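Local structure of peptidase M16 domain protein (Alicyclobacillus acidocaldarius subsp. acidocaldarius DSM 446, 4XEA) at residues L18-M23 with H209-N214; G110-F115 with M194-A199; R147-L152 with Y315-G320; L153-H158 with N414-A419. The protein probably cleaves peptide bonds at a metal-dependent active site, as other members of the M16 (insulinase) peptidase family do. All coordinates share one frame; numbering follows the deposited sequence.

Interaction 1 (L18-M23 with H209-N214); sequences LVVTLM and HVIEEN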
# COMPACT_ATOMS: atom_id res chain seq x y z
N LEU A 18 -12.90 23.33 -18.92
CA LEU A 18 -12.57 22.12 -18.17
C LEU A 18 -12.64 20.87 -19.04
O LEU A 18 -13.67 20.59 -19.67
CB LEU A 18 -13.47 21.95 -16.95
CG LEU A 18 -13.33 20.68 -16.10
CD1 LEU A 18 -11.99 20.69 -15.40
CD2 LEU A 18 -14.48 20.57 -15.08
N VAL A 19 -11.59 20.06 -18.99
CA VAL A 19 -11.59 18.75 -19.67
C VAL A 19 -12.09 17.71 -18.67
O VAL A 19 -11.64 17.68 -17.54
CB VAL A 19 -10.18 18.42 -20.23
CG1 VAL A 19 -10.05 16.95 -20.66
CG2 VAL A 19 -9.83 19.35 -21.43
N VAL A 20 -13.02 16.86 -19.12
CA VAL A 20 -13.60 15.82 -18.32
C VAL A 20 -13.37 14.50 -19.03
O VAL A 20 -13.57 14.41 -20.25
CB VAL A 20 -15.12 15.98 -18.10
CG1 VAL A 20 -15.68 14.82 -17.16
CG2 VAL A 20 -15.47 17.35 -17.50
N THR A 21 -12.97 13.48 -18.27
CA THR A 21 -12.86 12.11 -18.78
C THR A 21 -13.58 11.17 -17.83
O THR A 21 -13.22 11.11 -16.66
CB THR A 21 -11.40 11.67 -18.93
OG1 THR A 21 -10.80 12.39 -20.04
CG2 THR A 21 -11.31 10.16 -19.18
N LEU A 22 -14.60 10.46 -18.33
CA LEU A 22 -15.35 9.50 -17.54
C LEU A 22 -15.06 8.10 -18.07
O LEU A 22 -15.03 7.87 -19.28
CB LEU A 22 -16.85 9.78 -17.60
CG LEU A 22 -17.38 11.17 -17.22
CD1 LEU A 22 -18.93 11.26 -17.47
CD2 LEU A 22 -17.02 11.56 -15.79
N MSE A 23 -14.81 7.18 -17.15
CA MSE A 23 -14.57 5.77 -17.47
C MSE A 23 -15.53 4.86 -16.68
O MSE A 23 -15.14 4.25 -15.69
CB MSE A 23 -13.11 5.40 -17.16
CG MSE A 23 -12.11 6.00 -18.14
SE MSE A 23 -10.29 5.72 -17.51
CE MSE A 23 -10.18 7.27 -16.32
N HIS A 209 -24.24 14.94 -17.15
CA HIS A 209 -25.27 15.96 -17.03
C HIS A 209 -25.13 16.75 -15.71
O HIS A 209 -25.26 17.96 -15.69
CB HIS A 209 -26.64 15.25 -17.12
CG HIS A 209 -27.82 16.16 -17.02
ND1 HIS A 209 -28.14 17.08 -18.00
CD2 HIS A 209 -28.79 16.25 -16.08
CE1 HIS A 209 -29.25 17.71 -17.65
NE2 HIS A 209 -29.66 17.23 -16.49
N VAL A 210 -24.84 16.07 -14.61
CA VAL A 210 -24.59 16.76 -13.33
C VAL A 210 -23.40 17.76 -13.42
O VAL A 210 -23.45 18.88 -12.88
CB VAL A 210 -24.28 15.73 -12.22
CG1 VAL A 210 -23.77 16.42 -10.95
CG2 VAL A 210 -25.48 14.85 -11.94
N ILE A 211 -22.35 17.35 -14.12
CA ILE A 211 -21.16 18.19 -14.21
C ILE A 211 -21.52 19.44 -15.03
O ILE A 211 -21.25 20.55 -14.59
CB ILE A 211 -19.93 17.45 -14.83
CG1 ILE A 211 -19.47 16.28 -13.97
CG2 ILE A 211 -18.72 18.40 -15.00
CD1 ILE A 211 -18.63 15.25 -14.71
N GLU A 212 -22.17 19.24 -16.19
CA GLU A 212 -22.55 20.36 -17.09
C GLU A 212 -23.47 21.32 -16.36
O GLU A 212 -23.29 22.53 -16.44
CB GLU A 212 -23.26 19.85 -18.36
CG GLU A 212 -22.46 18.91 -19.27
CD GLU A 212 -21.68 19.60 -20.36
OE1 GLU A 212 -21.20 18.89 -21.26
OE2 GLU A 212 -21.50 20.85 -20.31
N GLU A 213 -24.43 20.78 -15.63
CA GLU A 213 -25.38 21.62 -14.88
C GLU A 213 -24.71 22.40 -13.76
O GLU A 213 -24.98 23.57 -13.57
CB GLU A 213 -26.55 20.79 -14.35
CG GLU A 213 -27.55 20.44 -15.42
CD GLU A 213 -28.25 21.68 -15.98
OE1 GLU A 213 -27.70 22.34 -16.89
OE2 GLU A 213 -29.34 22.01 -15.47
N ASN A 214 -23.80 21.74 -13.04
CA ASN A 214 -23.07 22.40 -11.97
C ASN A 214 -22.23 23.56 -12.49
O ASN A 214 -22.23 24.64 -11.90
CB ASN A 214 -22.15 21.37 -11.27
CG ASN A 214 -21.41 21.96 -10.09
OD1 ASN A 214 -20.46 22.74 -10.25
ND2 ASN A 214 -21.81 21.56 -8.88
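Val20 CG1 and Ile211 CD1 meet tip to tip at 3.9 Å, a strand valine answering a helix isoleucine across the helix-sheet interface of an alpha/beta domain, where helix 204-216 lies against a mixed sheet. The same terminal methyl serves a second partner: Leu22 CD2 comes to within 4.2 Å of Ile211 CD1, the two side chains lying alongside one another and pointing opposite ways. Ile211 can reach both because CG1 stands anti to its carbonyl carbon (chi1 -64°) and chi2 is nearly extended, which carries CD1 out to the strand. Beyond this first shell, Ile211 also touches Leu196 of the neighbouring strand and Val109 and Leu113 of helix 105-116, so one side chain joins two helices to two strands. Val20 and Leu22 face the helix in the alternation usual for a strand. Val19, Thr21 and Met23 turn to the other side of the sheet, where Phe378, Trp374 and Leu370 of helix 367-379 receive them. The edge strand 10-13 adds polar ties to this hydrophobic core. Trp12 pairs through its backbone with Val20, and its indole NE1 is hydrogen-bonded to OE1 of Glu212, the residue that follows Ile211 on the helix.

Interaction 2 (G110-F115 with M194-A199); sequences GTLLDF and MVLVIA. With NA (sodium ion), chain B.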
# COMPACT_ATOMS: atom_id res chain seq x y z
N GLY A 110 -20.72 16.78 -7.35
CA GLY A 110 -21.18 18.14 -7.04
C GLY A 110 -20.39 18.77 -5.88
O GLY A 110 -19.96 19.91 -5.97
N THR A 111 -20.19 18.01 -4.81
CA THR A 111 -19.43 18.50 -3.67
C THR A 111 -17.95 18.75 -4.05
O THR A 111 -17.33 19.73 -3.62
CB THR A 111 -19.50 17.49 -2.52
OG1 THR A 111 -20.89 17.16 -2.24
CG2 THR A 111 -18.80 18.04 -1.27
N LEU A 112 -17.41 17.85 -4.87
CA LEU A 112 -16.01 17.96 -5.32
C LEU A 112 -15.83 19.24 -6.14
O LEU A 112 -14.93 20.04 -5.88
CB LEU A 112 -15.60 16.71 -6.12
CG LEU A 112 -14.16 16.71 -6.66
CD1 LEU A 112 -13.16 16.81 -5.53
CD2 LEU A 112 -13.94 15.49 -7.51
N LEU A 113 -16.70 19.45 -7.12
CA LEU A 113 -16.61 20.67 -7.93
C LEU A 113 -16.77 21.89 -7.03
O LEU A 113 -15.96 22.81 -7.08
CB LEU A 113 -17.65 20.69 -9.05
CG LEU A 113 -17.44 19.67 -10.17
CD1 LEU A 113 -18.71 19.54 -11.02
CD2 LEU A 113 -16.21 20.04 -11.03
N ASP A 114 -17.81 21.89 -6.21
CA ASP A 114 -18.15 23.04 -5.35
C ASP A 114 -17.02 23.45 -4.40
O ASP A 114 -16.68 24.64 -4.32
CB ASP A 114 -19.43 22.75 -4.55
CG ASP A 114 -20.67 22.71 -5.43
OD1 ASP A 114 -20.61 23.11 -6.63
OD2 ASP A 114 -21.70 22.30 -4.90
N PHE A 115 -16.40 22.51 -3.70
CA PHE A 115 -15.41 22.91 -2.68
C PHE A 115 -14.04 23.32 -3.28
O PHE A 115 -13.27 24.05 -2.66
CB PHE A 115 -15.29 21.88 -1.54
CG PHE A 115 -14.12 20.91 -1.63
CD1 PHE A 115 -12.87 21.26 -1.15
CD2 PHE A 115 -14.29 19.62 -2.13
CE1 PHE A 115 -11.78 20.35 -1.20
CE2 PHE A 115 -13.24 18.72 -2.19
CZ PHE A 115 -11.98 19.08 -1.73
N MSE A 194 -7.54 23.12 -15.43
CA MSE A 194 -7.85 21.92 -14.62
C MSE A 194 -8.40 20.74 -15.42
O MSE A 194 -8.66 20.85 -16.63
CB MSE A 194 -8.79 22.29 -13.46
CG MSE A 194 -8.24 23.36 -12.54
SE MSE A 194 -9.20 23.63 -10.86
CE MSE A 194 -8.90 21.92 -9.94
N VAL A 195 -8.57 19.61 -14.73
CA VAL A 195 -9.03 18.38 -15.33
C VAL A 195 -9.81 17.59 -14.28
O VAL A 195 -9.47 17.65 -13.09
CB VAL A 195 -7.87 17.54 -15.93
CG1 VAL A 195 -6.92 16.95 -14.82
CG2 VAL A 195 -8.41 16.46 -16.89
N LEU A 196 -10.89 16.94 -14.73
CA LEU A 196 -11.75 16.10 -13.90
C LEU A 196 -11.83 14.72 -14.54
O LEU A 196 -12.23 14.58 -15.71
CB LEU A 196 -13.17 16.69 -13.81
CG LEU A 196 -14.20 15.93 -12.97
CD1 LEU A 196 -13.74 15.83 -11.48
CD2 LEU A 196 -15.57 16.61 -13.08
N VAL A 197 -11.44 13.69 -13.77
CA VAL A 197 -11.35 12.31 -14.28
C VAL A 197 -12.03 11.39 -13.26
O VAL A 197 -11.80 11.52 -12.06
CB VAL A 197 -9.91 11.89 -14.56
CG1 VAL A 197 -9.84 10.52 -15.16
CG2 VAL A 197 -9.23 12.92 -15.55
N ILE A 198 -12.90 10.51 -13.75
CA ILE A 198 -13.72 9.65 -12.88
C ILE A 198 -13.74 8.26 -13.48
O ILE A 198 -14.00 8.10 -14.68
CB ILE A 198 -15.15 10.15 -12.78
CG1 ILE A 198 -15.17 11.65 -12.49
CG2 ILE A 198 -15.95 9.39 -11.67
CD1 ILE A 198 -16.58 12.22 -12.39
N ALA A 199 -13.47 7.25 -12.65
CA ALA A 199 -13.57 5.85 -13.07
C ALA A 199 -14.31 5.02 -12.02
O ALA A 199 -14.18 5.24 -10.81
CB ALA A 199 -12.21 5.25 -13.37
NA NA B . -13.01 25.43 -1.09
O HOH W 1 -15.00 25.46 0.08
O HOH W 2 -12.04 26.84 0.79
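Leu196 rises from strand 194-200 toward Leu112 and Leu113 of helix 105-116, and its fork decides what touches what. CB starts the side chain toward the helix, and CG, anti to the backbone N (chi1 -180°), extends it, but neither carbon reaches the helical segment itself. The contact is made by the two terminal methyls. CD1 meets Leu112 CD2 at 4.0 Å, these side chains running past each other in opposite senses, whereas CD2 meets Leu113 CD2, also at 4.0 Å, where the chains cross at about a right angle. Two successive helix residues thus share one strand leucine, a branch each. Leu113 also packs on Phe35 of strand 31-37, and Asp114, on another side of the helix, forms a salt bridge with Lys218. Near the C-terminal end of the helix, Phe115 O binds a sodium ion at 2.1 Å, alongside Met67 O, Ser118 O and two waters; carbonyls near a helix end would probably suit a cation. On the reverse of the strand, Val195, Val197 and Ala199 meet helix 367-379. A sheet covered on both faces by helices is the layered alpha/beta architecture of M16 peptidases.

Interaction 3 (R147-L152 with Y315-G320); sequences RAYMEL and YTLVGG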
# COMPACT_ATOMS: atom_id res chain seq x y z
N ARG A 147 14.61 13.58 4.68
CA ARG A 147 15.88 14.31 4.80
C ARG A 147 16.94 13.89 3.75
O ARG A 147 17.50 14.74 3.09
CB ARG A 147 16.43 14.18 6.23
CG ARG A 147 17.60 15.11 6.57
CD ARG A 147 17.39 16.53 6.03
NE ARG A 147 18.47 17.41 6.45
CZ ARG A 147 18.54 18.00 7.64
NH1 ARG A 147 17.57 17.83 8.55
NH2 ARG A 147 19.59 18.78 7.92
N ALA A 148 17.18 12.59 3.57
CA ALA A 148 18.14 12.08 2.59
C ALA A 148 17.76 12.50 1.17
O ALA A 148 18.61 12.92 0.39
CB ALA A 148 18.20 10.57 2.66
N TYR A 149 16.48 12.37 0.87
CA TYR A 149 15.90 12.82 -0.40
C TYR A 149 16.14 14.31 -0.61
O TYR A 149 16.64 14.72 -1.66
CB TYR A 149 14.40 12.50 -0.38
CG TYR A 149 13.64 12.99 -1.56
CD1 TYR A 149 12.74 14.04 -1.43
CD2 TYR A 149 13.81 12.43 -2.80
CE1 TYR A 149 12.01 14.51 -2.51
CE2 TYR A 149 13.08 12.91 -3.91
CZ TYR A 149 12.20 13.94 -3.76
OH TYR A 149 11.46 14.41 -4.82
N MSE A 150 15.83 15.12 0.40
CA MSE A 150 15.99 16.57 0.22
C MSE A 150 17.47 16.97 0.11
O MSE A 150 17.78 17.88 -0.64
CB MSE A 150 15.24 17.40 1.30
CG MSE A 150 13.67 17.41 1.12
SE MSE A 150 12.96 17.79 -0.66
CE MSE A 150 14.08 19.37 -1.04
N GLU A 151 18.36 16.23 0.77
CA GLU A 151 19.82 16.50 0.66
C GLU A 151 20.29 16.25 -0.80
O GLU A 151 21.01 17.04 -1.36
CB GLU A 151 20.63 15.67 1.65
CG GLU A 151 20.53 16.11 3.11
CD GLU A 151 20.86 17.59 3.34
OE1 GLU A 151 21.65 18.18 2.55
OE2 GLU A 151 20.31 18.16 4.31
N LEU A 152 19.81 15.17 -1.40
CA LEU A 152 20.10 14.85 -2.81
C LEU A 152 19.65 15.99 -3.73
O LEU A 152 20.46 16.54 -4.52
CB LEU A 152 19.44 13.51 -3.14
CG LEU A 152 19.55 12.86 -4.53
CD1 LEU A 152 18.78 13.68 -5.52
CD2 LEU A 152 20.96 12.71 -4.91
N TYR A 315 14.66 13.64 -12.89
CA TYR A 315 15.80 12.91 -12.28
C TYR A 315 15.51 11.44 -12.03
O TYR A 315 14.35 11.03 -11.94
CB TYR A 315 16.19 13.55 -10.95
CG TYR A 315 15.07 13.69 -9.95
CD1 TYR A 315 14.71 12.62 -9.10
CD2 TYR A 315 14.34 14.87 -9.85
CE1 TYR A 315 13.65 12.74 -8.21
CE2 TYR A 315 13.31 14.98 -8.93
CZ TYR A 315 12.96 13.92 -8.14
OH TYR A 315 11.93 14.04 -7.25
N THR A 316 16.61 10.67 -11.94
CA THR A 316 16.58 9.28 -11.48
C THR A 316 17.14 9.22 -10.05
O THR A 316 18.10 9.98 -9.72
CB THR A 316 17.48 8.42 -12.41
OG1 THR A 316 17.00 8.53 -13.75
CG2 THR A 316 17.54 6.98 -11.97
N LEU A 317 16.52 8.38 -9.20
CA LEU A 317 17.01 8.04 -7.87
C LEU A 317 17.07 6.54 -7.64
O LEU A 317 16.10 5.81 -7.95
CB LEU A 317 16.02 8.53 -6.82
CG LEU A 317 15.82 10.02 -6.67
CD1 LEU A 317 14.87 10.20 -5.43
CD2 LEU A 317 17.18 10.72 -6.48
N VAL A 318 18.17 6.07 -7.06
CA VAL A 318 18.34 4.67 -6.73
C VAL A 318 18.95 4.58 -5.35
O VAL A 318 19.88 5.33 -5.03
CB VAL A 318 19.30 3.97 -7.73
CG1 VAL A 318 19.49 2.47 -7.37
CG2 VAL A 318 18.80 4.12 -9.17
N GLY A 319 18.48 3.64 -4.55
CA GLY A 319 19.13 3.39 -3.26
C GLY A 319 18.18 2.86 -2.22
O GLY A 319 17.14 2.30 -2.53
N GLY A 320 18.56 3.04 -0.97
CA GLY A 320 17.78 2.53 0.15
C GLY A 320 18.74 2.31 1.30
O GLY A 320 19.82 2.96 1.35
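The hydroxyls of Tyr149 and Tyr315 form a short hydrogen bond, 2.5 Å from OH to OH, in which either oxygen could be the donor. Tyr149 CG lies opposite the main-chain nitrogen across the CA-CB bond (chi1 176°), which sends the ring out toward the strand. The two tyrosines cross at about a right angle, and Tyr315 OH lies at the edge of the Tyr149 ring, in its plane. Leu317 CD1 joins it at that edge, 3.6 Å from Tyr149 CE2. The other branch of Leu317 serves Leu152: CD2 presses on Leu152 CD1 at 3.5 Å, tighter than ordinary van der Waals contact, the two leucines lying alongside, pointed in opposite senses. A phenylalanine in place of Tyr149 would probably keep the packing against Leu317 but leave Tyr315 OH without its hydroxyl mate. On another side of the helix, Glu151 OE2 accepts from Arg147 NE at 2.9 Å through its anti lone pair. The helical segment runs at 139° to strand 315-320, the axes of the two short segments coming no nearer than 11.3 Å. Strand 314-321 is flanked by strands 252-258 and 304-309, with helix 144-156 over one sheet face and helix 265-283, reached by Thr316 and Val318, over the other.

Interaction 4 (L153-H158 with N414-A419); sequences LRAMYH and NMVVSA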
# COMPACT_ATOMS: atom_id res chain seq x y z
N LEU A 153 18.39 16.41 -3.59
CA LEU A 153 17.88 17.51 -4.40
C LEU A 153 18.64 18.81 -4.23
O LEU A 153 18.89 19.55 -5.25
CB LEU A 153 16.37 17.73 -4.17
CG LEU A 153 15.41 16.62 -4.63
CD1 LEU A 153 13.91 17.01 -4.41
CD2 LEU A 153 15.61 16.31 -6.11
N ARG A 154 18.96 19.12 -2.98
CA ARG A 154 19.70 20.31 -2.64
C ARG A 154 21.13 20.27 -3.25
O ARG A 154 21.64 21.28 -3.70
CB ARG A 154 19.80 20.56 -1.14
CG ARG A 154 18.58 21.29 -0.55
CD ARG A 154 18.81 21.80 0.90
NE ARG A 154 18.82 20.79 1.96
CZ ARG A 154 17.74 20.32 2.60
NH1 ARG A 154 17.90 19.42 3.58
NH2 ARG A 154 16.51 20.70 2.27
N ALA A 155 21.70 19.08 -3.30
CA ALA A 155 23.01 18.88 -3.93
C ALA A 155 22.89 18.97 -5.48
O ALA A 155 23.73 19.59 -6.17
CB ALA A 155 23.60 17.54 -3.48
N MSE A 156 21.84 18.36 -6.02
CA MSE A 156 21.66 18.27 -7.46
C MSE A 156 21.34 19.61 -8.15
O MSE A 156 21.89 19.90 -9.21
CB MSE A 156 20.58 17.23 -7.76
CG MSE A 156 20.23 17.03 -9.20
SE MSE A 156 19.02 15.53 -9.52
CE MSE A 156 20.15 14.15 -9.09
N TYR A 157 20.46 20.41 -7.53
CA TYR A 157 19.86 21.57 -8.17
C TYR A 157 20.48 22.85 -7.62
O TYR A 157 20.58 23.05 -6.42
CB TYR A 157 18.30 21.53 -8.05
CG TYR A 157 17.70 20.53 -8.96
CD1 TYR A 157 17.49 20.82 -10.31
CD2 TYR A 157 17.39 19.24 -8.51
CE1 TYR A 157 16.93 19.86 -11.19
CE2 TYR A 157 16.84 18.29 -9.38
CZ TYR A 157 16.65 18.59 -10.71
OH TYR A 157 16.17 17.62 -11.51
N HIS A 158 20.89 23.74 -8.53
CA HIS A 158 21.42 25.03 -8.15
C HIS A 158 20.34 26.04 -7.76
O HIS A 158 20.52 26.79 -6.80
CB HIS A 158 22.22 25.67 -9.31
CG HIS A 158 23.43 24.89 -9.72
ND1 HIS A 158 24.71 25.41 -9.64
CD2 HIS A 158 23.55 23.67 -10.28
CE1 HIS A 158 25.57 24.50 -10.08
NE2 HIS A 158 24.89 23.43 -10.45
N ASN A 414 26.60 13.95 -14.42
CA ASN A 414 25.32 14.49 -13.92
C ASN A 414 24.81 13.74 -12.68
O ASN A 414 23.60 13.77 -12.38
CB ASN A 414 24.24 14.53 -15.04
CG ASN A 414 23.81 13.12 -15.47
OD1 ASN A 414 24.63 12.19 -15.45
ND2 ASN A 414 22.54 12.97 -15.94
N MSE A 415 25.73 13.10 -11.98
CA MSE A 415 25.41 12.16 -10.93
C MSE A 415 25.74 12.75 -9.57
O MSE A 415 26.69 13.46 -9.42
CB MSE A 415 26.20 10.85 -11.14
CG MSE A 415 25.94 9.78 -10.13
SE MSE A 415 27.02 8.21 -10.30
CE MSE A 415 28.83 8.96 -10.02
N VAL A 416 24.89 12.44 -8.58
CA VAL A 416 25.07 12.86 -7.20
C VAL A 416 25.03 11.59 -6.38
O VAL A 416 24.15 10.71 -6.59
CB VAL A 416 23.94 13.79 -6.70
CG1 VAL A 416 24.18 14.15 -5.23
CG2 VAL A 416 23.88 15.02 -7.56
N VAL A 417 25.99 11.43 -5.49
CA VAL A 417 25.99 10.26 -4.59
C VAL A 417 25.87 10.82 -3.19
O VAL A 417 26.74 11.61 -2.77
CB VAL A 417 27.28 9.42 -4.68
CG1 VAL A 417 27.19 8.12 -3.83
CG2 VAL A 417 27.63 9.06 -6.10
N SER A 418 24.84 10.41 -2.44
CA SER A 418 24.65 10.97 -1.10
C SER A 418 24.25 9.92 -0.07
O SER A 418 23.52 8.97 -0.38
CB SER A 418 23.62 12.10 -1.17
OG SER A 418 22.33 11.57 -1.34
N ALA A 419 24.70 10.11 1.17
CA ALA A 419 24.52 9.13 2.23
C ALA A 419 24.08 9.81 3.53
O ALA A 419 24.42 10.97 3.82
CB ALA A 419 25.84 8.33 2.47
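Val416 contributes the most buried surface here, and its two methyls divide the end of helix 144-156 between them. CG1, anti to the backbone N (chi1 178°), meets Ala155 CB at 3.9 Å. CG2 is held by Met156, a selenomethionine in this crystal, from three positions: the main-chain CA stands 3.9 Å from Val416 CG2, CB follows at 4.0 Å, and the terminal CE approaches the same methyl at 4.1 Å. That last contact depends on the shape of the chain, which is extended through chi1 and chi2 and then bends at chi3 (-68°), bringing CE round to the valine. The side chains of Met156 and Val416 cross obliquely. Because Ala155 and Val416 are short and Val416 CG2 lies directly against Met156 CA, the backbones come close, and the CA atoms of Met156 and Val416 are only 6.4 Å apart. Strand 415-422 is the last strand of the chain and lies between strands 241-246 and 252-258 in the mixed sheet of the second alpha/beta half, so the contact seats the C-terminal end of a helix from the first half of the sequence on that sheet. Val416 also touches Leu152, one helical turn earlier, and Pro237. Tyr157 is the first residue to leave helical geometry, although its N still bonds to Leu153 O at 2.9 Å. Polar ties lie beside this apolar contact. Asn414, just before the strand, gives its ND2 to the carbonyls of both Lys258 and His409, while the ammonium NZ of Lys258 is hydrogen-bonded to Met156 O.

How the interactions relate
The four contacts fall into two pairs, each with centres 8 Å apart, on opposite sides of the chain's centre. Interactions 1 and 2 share one sheet, where the adjacent strands 19-24 and 194-200 are joined by backbone hydrogen bonds and packed against two different helices. Interactions 3 and 4 use successive stretches of helix 144-156, set on a second sheet; Tyr315 and Met156 touch between them. Interactions 1, 2 and 4 are buried and apolar across their interfaces. Interaction 3, only partly buried, is the one that adds a hydrogen bond across the contact. The segments of either pair alternate along the chain with those of the other, interlacing the two halves.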